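Local coordinates for protein globin (Bacillus anthracis, PDB 5V3T) that probably binds and carries oxygen through its heme, as a group II truncated hemoglobin, at residues Gln96-Thr101 with His106-Val111. Sequence-based numbering, arbitrary orientation.
Sequences QAMDDT and HIREFV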
loop_
_atom_site.group_PDB
_atom_site.type_symbol
_atom_site.label_atom_id
_atom_site.label_comp_id
_atom_site.label_asym_id
_atom_site.label_seq_id
_atom_site.Cartn_x
_atom_site.Cartn_y
_atom_site.Cartn_z
ATOM N N GLN A 96 9.328 17.955 9.588
ATOM C CA GLN A 96 10.753 18.272 9.517
ATOM C C GLN A 96 11.166 18.616 8.084
ATOM O O GLN A 96 11.985 19.509 7.869
ATOM C CB GLN A 96 11.586 17.110 10.037
ATOM C CG GLN A 96 11.303 16.771 11.489
ATOM C CD GLN A 96 12.011 15.509 11.929
ATOM O OE1 GLN A 96 11.394 14.458 12.091
ATOM N NE2 GLN A 96 13.315 15.608 12.117
ATOM N N ALA A 97 10.605 17.900 7.110
ATOM C CA ALA A 97 10.849 18.208 5.703
ATOM C C ALA A 97 10.337 19.616 5.362
ATOM O O ALA A 97 10.988 20.362 4.636
ATOM C CB ALA A 97 10.190 17.168 4.801
ATOM N N MET A 98 9.172 19.971 5.894
ATOM C CA MET A 98 8.604 21.283 5.651
ATOM C C MET A 98 9.468 22.374 6.284
ATOM O O MET A 98 9.666 23.430 5.689
ATOM C CB MET A 98 7.177 21.374 6.186
ATOM C CG MET A 98 6.137 20.630 5.339
ATOM S SD MET A 98 4.504 20.730 6.098
ATOM C CE MET A 98 3.498 20.278 4.681
ATOM N N ASP A 99 9.949 22.127 7.503
ATOM C CA ASP A 99 10.866 23.052 8.144
ATOM C C ASP A 99 12.098 23.252 7.259
ATOM O O ASP A 99 12.465 24.382 6.925
ATOM C CB ASP A 99 11.269 22.546 9.533
ATOM C CG ASP A 99 10.160 22.715 10.562
ATOM O OD1 ASP A 99 9.143 23.370 10.248
ATOM O OD2 ASP A 99 10.310 22.201 11.691
ATOM N N ASP A 100 12.696 22.148 6.828
ATOM C CA ASP A 100 13.931 22.198 6.052
ATOM C C ASP A 100 13.715 22.879 4.702
ATOM O O ASP A 100 14.622 23.503 4.158
ATOM C CB ASP A 100 14.440 20.790 5.794
ATOM C CG ASP A 100 15.058 20.144 7.028
ATOM O OD1 ASP A 100 15.062 20.762 8.112
ATOM O OD2 ASP A 100 15.488 18.985 6.903
ATOM N N THR A 101 12.509 22.767 4.172
ATOM C CA THR A 101 12.260 23.302 2.844
ATOM C C THR A 101 11.662 24.700 2.897
ATOM O O THR A 101 11.414 25.305 1.853
ATOM C CB THR A 101 11.329 22.377 2.043
ATOM O OG1 THR A 101 10.107 22.206 2.757
ATOM C CG2 THR A 101 11.977 21.026 1.871
ATOM N N HIS A 106 0.071 30.166 5.999
ATOM C CA HIS A 106 -1.225 29.552 5.755
ATOM C C HIS A 106 -1.113 28.359 4.832
ATOM O O HIS A 106 -1.841 27.390 5.005
ATOM C CB HIS A 106 -2.224 30.554 5.164
ATOM C CG HIS A 106 -2.650 31.622 6.122
ATOM N ND1 HIS A 106 -3.405 31.354 7.246
ATOM C CD2 HIS A 106 -2.444 32.961 6.117
ATOM C CE1 HIS A 106 -3.627 32.480 7.900
ATOM N NE2 HIS A 106 -3.060 33.470 7.234
ATOM N N ILE A 107 -0.211 28.403 3.855
ATOM C CA ILE A 107 -0.078 27.233 2.983
ATOM C C ILE A 107 0.488 26.033 3.772
ATOM O O ILE A 107 0.096 24.879 3.542
ATOM C CB ILE A 107 0.789 27.530 1.734
ATOM C CG1 ILE A 107 0.739 26.354 0.757
ATOM C CG2 ILE A 107 2.235 27.850 2.106
ATOM C CD1 ILE A 107 -0.673 25.896 0.413
ATOM N N ARG A 108 1.384 26.285 4.721
ATOM C CA ARG A 108 1.870 25.170 5.530
ATOM C C ARG A 108 0.727 24.539 6.307
ATOM O O ARG A 108 0.570 23.316 6.315
ATOM C CB ARG A 108 2.975 25.616 6.481
ATOM C CG ARG A 108 3.513 24.458 7.358
ATOM C CD ARG A 108 4.190 24.999 8.614
ATOM N NE ARG A 108 4.686 23.946 9.505
ATOM C CZ ARG A 108 5.892 23.397 9.422
ATOM N NH1 ARG A 108 6.735 23.800 8.485
ATOM N NH2 ARG A 108 6.263 22.454 10.288
ATOM N N GLU A 109 -0.079 25.371 6.954
ATOM C CA GLU A 109 -1.169 24.863 7.760
ATOM C C GLU A 109 -2.194 24.160 6.890
ATOM O O GLU A 109 -2.704 23.105 7.271
ATOM C CB GLU A 109 -1.820 25.983 8.578
ATOM C CG GLU A 109 -0.831 26.817 9.421
ATOM C CD GLU A 109 0.124 25.976 10.287
ATOM O OE1 GLU A 109 -0.241 24.853 10.699
ATOM O OE2 GLU A 109 1.248 26.449 10.571
ATOM N N PHE A 110 -2.490 24.731 5.727
ATOM C CA PHE A 110 -3.397 24.097 4.773
ATOM C C PHE A 110 -2.924 22.686 4.399
ATOM O O PHE A 110 -3.660 21.701 4.550
ATOM C CB PHE A 110 -3.543 24.958 3.518
ATOM C CG PHE A 110 -4.535 24.418 2.520
ATOM C CD1 PHE A 110 -5.883 24.706 2.644
ATOM C CD2 PHE A 110 -4.119 23.634 1.457
ATOM C CE1 PHE A 110 -6.809 24.214 1.723
ATOM C CE2 PHE A 110 -5.034 23.135 0.533
ATOM C CZ PHE A 110 -6.383 23.429 0.669
ATOM N N VAL A 111 -1.681 22.586 3.938
ATOM C CA VAL A 111 -1.168 21.322 3.440
ATOM C C VAL A 111 -0.999 20.318 4.588
ATOM O O VAL A 111 -1.349 19.141 4.449
ATOM C CB VAL A 111 0.178 21.510 2.702
ATOM C CG1 VAL A 111 0.807 20.149 2.377
ATOM C CG2 VAL A 111 -0.016 22.339 1.426
#
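Met98 and Arg108 reach across from facing helices and lie against each other. The Met98 SD sits over one face of the Arg108 guanidinium, and Met98 CB packs 3.4 Å from Arg108 NH1. Arg108 turns CG away from the backbone N (chi1 180°) and runs extended as far as NE. That stretch carries the charged group to the far helix, where it meets Asp99. Asp99 OD1 lies 3.0 Å from both Arg108 NH1 and Arg108 NH2, so one oxygen is shared by two nitrogens. This is a salt bridge, but its two hydrogen bonds are weak and bent, with an angle of 122° at the NH1 hydrogen. The stronger polar partner of Arg108 is the backbone O of Val103, in the loop between the helices, to which NH1 is hydrogen-bonded.

The two helices, 84-101 and 105-122, are the last pair of the truncated globin fold, corresponding to G and H. They run nearly antiparallel, at an angle of 160°, and the axes of the two segments come no closer than 12.0 Å. Long side chains therefore span the gap. Beyond the sulfur, the Met98 methyl CE meets Val111 CG1 at 3.5 Å. Met98 and Val111 are buried, and Leu21 of helix 14-31 also packs on Met98. Asp99 is exposed, so the ion pair lies toward solvent. A sulfate ion, probably from the crystallisation liquor, lies about 4 Å from the Arg108 side chain (nearest atoms) and may offset part of its positive charge.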